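Local coordinates for AP endonuclease, family protein 2 (Mycobacterium smegmatis, PDB 5TNV) that binds magnesium in a xylose isomerase-like TIM barrel and possibly acts as an endonuclease, at residues I110-H124 against L168-H182. Residues are numbered along the deposited sequence; the frame is centred on the assembly and turned at random.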
loop_
_atom_site.group_PDB
_atom_site.type_symbol
_atom_site.label_atom_id
_atom_site.label_comp_id
_atom_site.label_asym_id
_atom_site.label_seq_id
_atom_site.Cartn_x
_atom_site.Cartn_y
_atom_site.Cartn_z
ATOM N N ILE A 110 -27.751 10.253 19.161
ATOM C CA ILE A 110 -29.083 10.380 19.744
ATOM C C ILE A 110 -29.016 10.809 21.206
ATOM O O ILE A 110 -30.090 11.065 21.789
ATOM C CB ILE A 110 -29.926 9.114 19.514
ATOM C CG1 ILE A 110 -29.394 7.928 20.296
ATOM C CG2 ILE A 110 -30.103 8.845 18.031
ATOM C CD1 ILE A 110 -29.956 6.575 20.008
ATOM N N VAL A 111 -27.822 10.962 21.795
ATOM C CA VAL A 111 -27.687 11.594 23.103
ATOM C C VAL A 111 -26.795 12.819 23.039
ATOM O O VAL A 111 -26.347 13.293 24.082
ATOM C CB VAL A 111 -27.264 10.609 24.218
ATOM C CG1 VAL A 111 -28.352 9.583 24.480
ATOM C CG2 VAL A 111 -25.916 9.953 23.928
ATOM N N ASP A 112 -26.588 13.392 21.852
ATOM C CA ASP A 112 -25.965 14.721 21.773
ATOM C C ASP A 112 -26.711 15.675 22.691
ATOM O O ASP A 112 -27.957 15.692 22.704
ATOM C CB ASP A 112 -26.024 15.181 20.326
ATOM C CG ASP A 112 -25.220 16.416 20.008
ATOM O OD1 ASP A 112 -25.723 17.534 20.320
ATOM O OD2 ASP A 112 -24.103 16.259 19.476
ATOM N N VAL A 113 -25.969 16.474 23.462
ATOM C CA VAL A 113 -26.676 17.330 24.443
ATOM C C VAL A 113 -27.563 18.365 23.771
ATOM O O VAL A 113 -28.677 18.573 24.267
ATOM C CB VAL A 113 -25.644 17.967 25.394
ATOM C CG1 VAL A 113 -26.335 18.921 26.370
ATOM C CG2 VAL A 113 -24.901 16.924 26.220
ATOM N N GLU A 114 -27.110 18.994 22.706
ATOM C CA GLU A 114 -27.866 19.987 22.018
ATOM C C GLU A 114 -28.846 19.402 21.004
ATOM O O GLU A 114 -29.960 19.877 20.844
ATOM C CB GLU A 114 -26.902 20.960 21.303
ATOM C CG GLU A 114 -26.079 21.739 22.330
ATOM C CD GLU A 114 -26.919 22.588 23.271
ATOM O OE1 GLU A 114 -27.840 23.273 22.761
ATOM O OE2 GLU A 114 -26.627 22.534 24.487
ATOM N N ASN A 115 -28.424 18.406 20.266
ATOM C CA ASN A 115 -29.187 17.909 19.114
ATOM C C ASN A 115 -29.686 16.509 19.240
ATOM O O ASN A 115 -30.188 15.971 18.238
ATOM C CB ASN A 115 -28.277 18.078 17.865
ATOM C CG ASN A 115 -28.074 19.566 17.608
ATOM O OD1 ASN A 115 -29.067 20.302 17.699
ATOM N ND2 ASN A 115 -26.815 19.898 17.312
ATOM N N GLY A 116 -29.626 15.874 20.400
ATOM C CA GLY A 116 -30.004 14.476 20.528
ATOM C C GLY A 116 -31.424 14.182 20.145
ATOM O O GLY A 116 -31.699 13.216 19.452
ATOM N N GLU A 117 -32.365 15.035 20.586
ATOM C CA GLU A 117 -33.761 14.795 20.226
ATOM C C GLU A 117 -33.996 14.955 18.713
ATOM O O GLU A 117 -34.729 14.160 18.084
ATOM C CB GLU A 117 -34.729 15.692 20.992
ATOM C CG GLU A 117 -34.726 15.343 22.475
ATOM C CD GLU A 117 -35.734 16.042 23.319
ATOM O OE1 GLU A 117 -36.917 15.761 23.222
ATOM O OE2 GLU A 117 -35.337 16.849 24.155
ATOM N N LYS A 118 -33.353 15.953 18.068
ATOM C CA LYS A 118 -33.414 16.105 16.606
ATOM C C LYS A 118 -32.840 14.882 15.915
ATOM O O LYS A 118 -33.405 14.385 14.918
ATOM C CB LYS A 118 -32.649 17.366 16.188
ATOM C CG LYS A 118 -32.465 17.510 14.690
ATOM C CD LYS A 118 -31.597 18.694 14.270
ATOM C CE LYS A 118 -31.215 18.739 12.793
ATOM N NZ LYS A 118 -32.034 17.779 12.012
ATOM N N ASN A 119 -31.679 14.418 16.413
ATOM C CA ASN A 119 -31.046 13.238 15.813
ATOM C C ASN A 119 -31.904 11.981 15.937
ATOM O O ASN A 119 -31.964 11.184 15.015
ATOM C CB ASN A 119 -29.645 13.071 16.440
ATOM C CG ASN A 119 -28.709 14.206 16.062
ATOM O OD1 ASN A 119 -28.915 14.943 15.071
ATOM N ND2 ASN A 119 -27.648 14.394 16.839
ATOM N N LEU A 120 -32.565 11.843 17.106
ATOM C CA LEU A 120 -33.497 10.727 17.292
ATOM C C LEU A 120 -34.616 10.800 16.278
ATOM O O LEU A 120 -34.998 9.778 15.670
ATOM C CB LEU A 120 -34.000 10.762 18.735
ATOM C CG LEU A 120 -35.022 9.676 19.112
ATOM C CD1 LEU A 120 -34.418 8.293 19.094
ATOM C CD2 LEU A 120 -35.601 9.969 20.502
ATOM N N ALA A 121 -35.199 12.008 16.116
ATOM C CA ALA A 121 -36.289 12.179 15.162
ATOM C C ALA A 121 -35.831 11.871 13.713
ATOM O O ALA A 121 -36.550 11.232 12.918
ATOM C CB ALA A 121 -36.891 13.563 15.243
ATOM N N ASP A 122 -34.632 12.332 13.351
ATOM C CA ASP A 122 -34.077 12.037 12.039
ATOM C C ASP A 122 -33.836 10.558 11.860
ATOM O O ASP A 122 -34.062 10.014 10.765
ATOM C CB ASP A 122 -32.803 12.885 11.816
ATOM C CG ASP A 122 -33.073 14.348 11.611
ATOM O OD1 ASP A 122 -34.206 14.735 11.298
ATOM O OD2 ASP A 122 -32.093 15.119 11.749
ATOM N N ALA A 123 -33.372 9.857 12.890
ATOM C CA ALA A 123 -33.184 8.409 12.816
ATOM C C ALA A 123 -34.518 7.715 12.503
ATOM O O ALA A 123 -34.581 6.825 11.658
ATOM C CB ALA A 123 -32.544 7.898 14.060
ATOM N N HIS A 124 -35.589 8.132 13.207
ATOM C CA HIS A 124 -36.913 7.570 12.886
ATOM C C HIS A 124 -37.318 7.825 11.445
ATOM O O HIS A 124 -37.863 6.944 10.770
ATOM C CB HIS A 124 -37.949 8.142 13.859
ATOM C CG HIS A 124 -38.001 7.505 15.186
ATOM N ND1 HIS A 124 -38.387 6.199 15.354
ATOM C CD2 HIS A 124 -37.775 8.048 16.434
ATOM C CE1 HIS A 124 -38.395 5.946 16.666
ATOM N NE2 HIS A 124 -38.033 7.040 17.316
ATOM N N LEU A 168 -25.524 9.390 30.776
ATOM C CA LEU A 168 -26.486 9.334 29.649
ATOM C C LEU A 168 -26.561 7.947 29.057
ATOM O O LEU A 168 -27.220 7.720 28.093
ATOM C CB LEU A 168 -26.172 10.399 28.619
ATOM C CG LEU A 168 -26.318 11.865 29.025
ATOM C CD1 LEU A 168 -25.887 12.798 27.892
ATOM C CD2 LEU A 168 -27.756 12.182 29.483
ATOM N N ARG A 169 -25.891 6.958 29.679
ATOM C CA ARG A 169 -25.936 5.618 29.098
ATOM C C ARG A 169 -27.329 5.014 29.096
ATOM O O ARG A 169 -27.769 4.376 28.149
ATOM C CB ARG A 169 -24.941 4.687 29.805
ATOM C CG ARG A 169 -24.768 3.322 29.199
ATOM C CD ARG A 169 -23.767 2.430 29.926
ATOM N NE ARG A 169 -23.603 1.111 29.342
ATOM C CZ ARG A 169 -24.340 0.010 29.526
ATOM N NH1 ARG A 169 -25.396 0.035 30.334
ATOM N NH2 ARG A 169 -24.041 -1.103 28.881
ATOM N N ASP A 170 -28.063 5.201 30.218
ATOM C CA ASP A 170 -29.418 4.679 30.291
ATOM C C ASP A 170 -30.326 5.337 29.233
ATOM O O ASP A 170 -31.132 4.646 28.593
ATOM C CB ASP A 170 -30.089 4.870 31.668
ATOM C CG ASP A 170 -29.662 3.765 32.611
ATOM O OD1 ASP A 170 -29.230 2.648 32.217
ATOM O OD2 ASP A 170 -29.788 4.158 33.803
ATOM N N LEU A 171 -30.163 6.635 29.020
ATOM C CA LEU A 171 -30.941 7.328 27.986
ATOM C C LEU A 171 -30.617 6.786 26.593
ATOM O O LEU A 171 -31.468 6.589 25.718
ATOM C CB LEU A 171 -30.696 8.831 28.067
ATOM C CG LEU A 171 -31.559 9.661 27.111
ATOM C CD1 LEU A 171 -33.016 9.463 27.379
ATOM C CD2 LEU A 171 -31.149 11.114 27.214
ATOM N N ALA A 172 -29.326 6.539 26.356
ATOM C CA ALA A 172 -28.875 5.938 25.113
ATOM C C ALA A 172 -29.532 4.595 24.878
ATOM O O ALA A 172 -30.029 4.346 23.781
ATOM C CB ALA A 172 -27.361 5.803 25.066
ATOM N N ILE A 173 -29.566 3.746 25.883
ATOM C CA ILE A 173 -30.187 2.417 25.751
ATOM C C ILE A 173 -31.667 2.565 25.431
ATOM O O ILE A 173 -32.235 1.877 24.562
ATOM C CB ILE A 173 -29.918 1.545 27.000
ATOM C CG1 ILE A 173 -28.395 1.165 27.055
ATOM C CG2 ILE A 173 -30.824 0.366 27.017
ATOM C CD1 ILE A 173 -27.996 0.536 28.380
ATOM N N GLU A 174 -32.347 3.476 26.147
ATOM C CA GLU A 174 -33.787 3.718 25.941
ATOM C C GLU A 174 -34.039 4.136 24.515
ATOM O O GLU A 174 -34.973 3.632 23.876
ATOM C CB GLU A 174 -34.286 4.807 26.912
ATOM C CG GLU A 174 -35.720 5.276 26.860
ATOM C CD GLU A 174 -35.950 6.453 27.817
ATOM O OE1 GLU A 174 -35.436 6.478 28.958
ATOM O OE2 GLU A 174 -36.656 7.414 27.448
ATOM N N ARG A 175 -33.231 5.070 24.021
ATOM C CA ARG A 175 -33.448 5.585 22.652
ATOM C C ARG A 175 -33.086 4.562 21.580
ATOM O O ARG A 175 -33.748 4.455 20.549
ATOM C CB ARG A 175 -32.743 6.912 22.473
ATOM C CG ARG A 175 -33.439 8.006 23.283
ATOM C CD ARG A 175 -32.747 9.357 23.137
ATOM N NE ARG A 175 -33.514 10.368 23.842
ATOM C CZ ARG A 175 -33.162 11.632 24.026
ATOM N NH1 ARG A 175 -32.046 12.123 23.524
ATOM N NH2 ARG A 175 -33.915 12.497 24.722
ATOM N N VAL A 176 -32.057 3.757 21.811
ATOM C CA VAL A 176 -31.741 2.627 20.929
ATOM C C VAL A 176 -32.915 1.678 20.841
ATOM O O VAL A 176 -33.270 1.245 19.748
ATOM C CB VAL A 176 -30.434 1.922 21.393
ATOM C CG1 VAL A 176 -30.317 0.584 20.710
ATOM C CG2 VAL A 176 -29.237 2.828 21.046
ATOM N N ARG A 177 -33.492 1.312 21.993
ATOM C CA ARG A 177 -34.632 0.413 21.957
ATOM C C ARG A 177 -35.815 0.972 21.205
ATOM O O ARG A 177 -36.513 0.285 20.475
ATOM C CB ARG A 177 -35.065 0.022 23.373
ATOM C CG ARG A 177 -34.079 -0.861 24.131
ATOM C CD ARG A 177 -34.466 -0.917 25.617
ATOM N NE ARG A 177 -33.694 -1.818 26.380
ATOM C CZ ARG A 177 -33.712 -1.908 27.690
ATOM N NH1 ARG A 177 -34.457 -1.098 28.411
ATOM N NH2 ARG A 177 -32.913 -2.835 28.223
ATOM N N GLU A 178 -36.063 2.258 21.397
ATOM C CA GLU A 178 -37.149 2.939 20.686
ATOM C C GLU A 178 -36.943 2.849 19.185
ATOM O O GLU A 178 -37.861 2.558 18.392
ATOM C CB GLU A 178 -37.207 4.405 21.140
ATOM C CG GLU A 178 -38.246 5.269 20.546
ATOM C CD GLU A 178 -38.124 6.732 20.994
ATOM O OE1 GLU A 178 -37.720 6.985 22.183
ATOM O OE2 GLU A 178 -38.440 7.455 20.022
ATOM N N LEU A 179 -35.704 3.115 18.723
ATOM C CA LEU A 179 -35.395 2.948 17.311
ATOM C C LEU A 179 -35.512 1.517 16.857
ATOM O O LEU A 179 -36.045 1.241 15.767
ATOM C CB LEU A 179 -33.998 3.531 16.997
ATOM C CG LEU A 179 -33.888 5.058 17.139
ATOM C CD1 LEU A 179 -32.399 5.462 17.026
ATOM C CD2 LEU A 179 -34.722 5.780 16.103
ATOM N N GLY A 180 -35.040 0.584 17.680
ATOM C CA GLY A 180 -35.176 -0.815 17.323
ATOM C C GLY A 180 -36.629 -1.266 17.152
ATOM O O GLY A 180 -36.927 -2.062 16.241
ATOM N N ASP A 181 -37.544 -0.798 18.011
ATOM C CA ASP A 181 -38.958 -1.129 17.825
ATOM C C ASP A 181 -39.450 -0.703 16.453
ATOM O O ASP A 181 -40.172 -1.445 15.756
ATOM C CB ASP A 181 -39.824 -0.523 18.915
ATOM C CG ASP A 181 -39.651 -1.037 20.303
ATOM O OD1 ASP A 181 -39.134 -2.150 20.465
ATOM O OD2 ASP A 181 -40.070 -0.325 21.229
ATOM N N HIS A 182 -39.081 0.507 16.049
ATOM C CA HIS A 182 -39.507 1.073 14.749
ATOM C C HIS A 182 -38.888 0.283 13.601
ATOM O O HIS A 182 -39.566 -0.048 12.628
ATOM C CB HIS A 182 -39.246 2.565 14.739
ATOM C CG HIS A 182 -39.813 3.310 13.581
ATOM N ND1 HIS A 182 -39.550 4.651 13.442
ATOM C CD2 HIS A 182 -40.615 2.942 12.556
ATOM C CE1 HIS A 182 -40.195 5.048 12.332
ATOM N NE2 HIS A 182 -40.831 4.050 11.795
HETATM O O HOH W 1 -30.843 14.584 24.255
HETATM O O HOH W 2 -32.985 15.110 25.845
#
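His124 is gripped at both ring nitrogens by the neighbouring helix, a compact example of polar side chains linking two helices. Its NE2 donates to Glu178 OE2 (2.8 Å), meeting the oxygen on its anti side, 27° out of the carboxylate plane, while ND1 shares a 2.7 Å hydrogen bond with His182 ND1, the two imidazoles lying rim to rim. Asp128 OD1, one turn beyond His124, bonds the other nitrogen of His182. With both edges held, the His124 ring is fixed in rotation, and Leu179 CD2 sits squarely over one face in a CH-pi contact, 3.6 Å from the centroid. About two turns back along the helix from His182, Arg175, its chain extended from CG to NE, carries NH1 to the carbonyl oxygen of Ile110 at 2.8 Å, nearly in the guanidinium plane; Leu171 CD2 lies over one face of that group, and a water also accepts from NH1. Apolar packing joins the two polar sites: Leu120 CD1 packs on Leu179 CG (3.8 Å), Ala123 CB meets both Leu179 methyls, and Ile110 CD1 reaches Arg175 CB and Val176. Beyond Arg175, Val111 CG1 rests against the backbone of Ala172. Segments 116-124 and 169-182 run nearly parallel, at 18°, and their helices lead into neighbouring parallel strands 137-141 and 189-193, as outer helices of a TIM barrel.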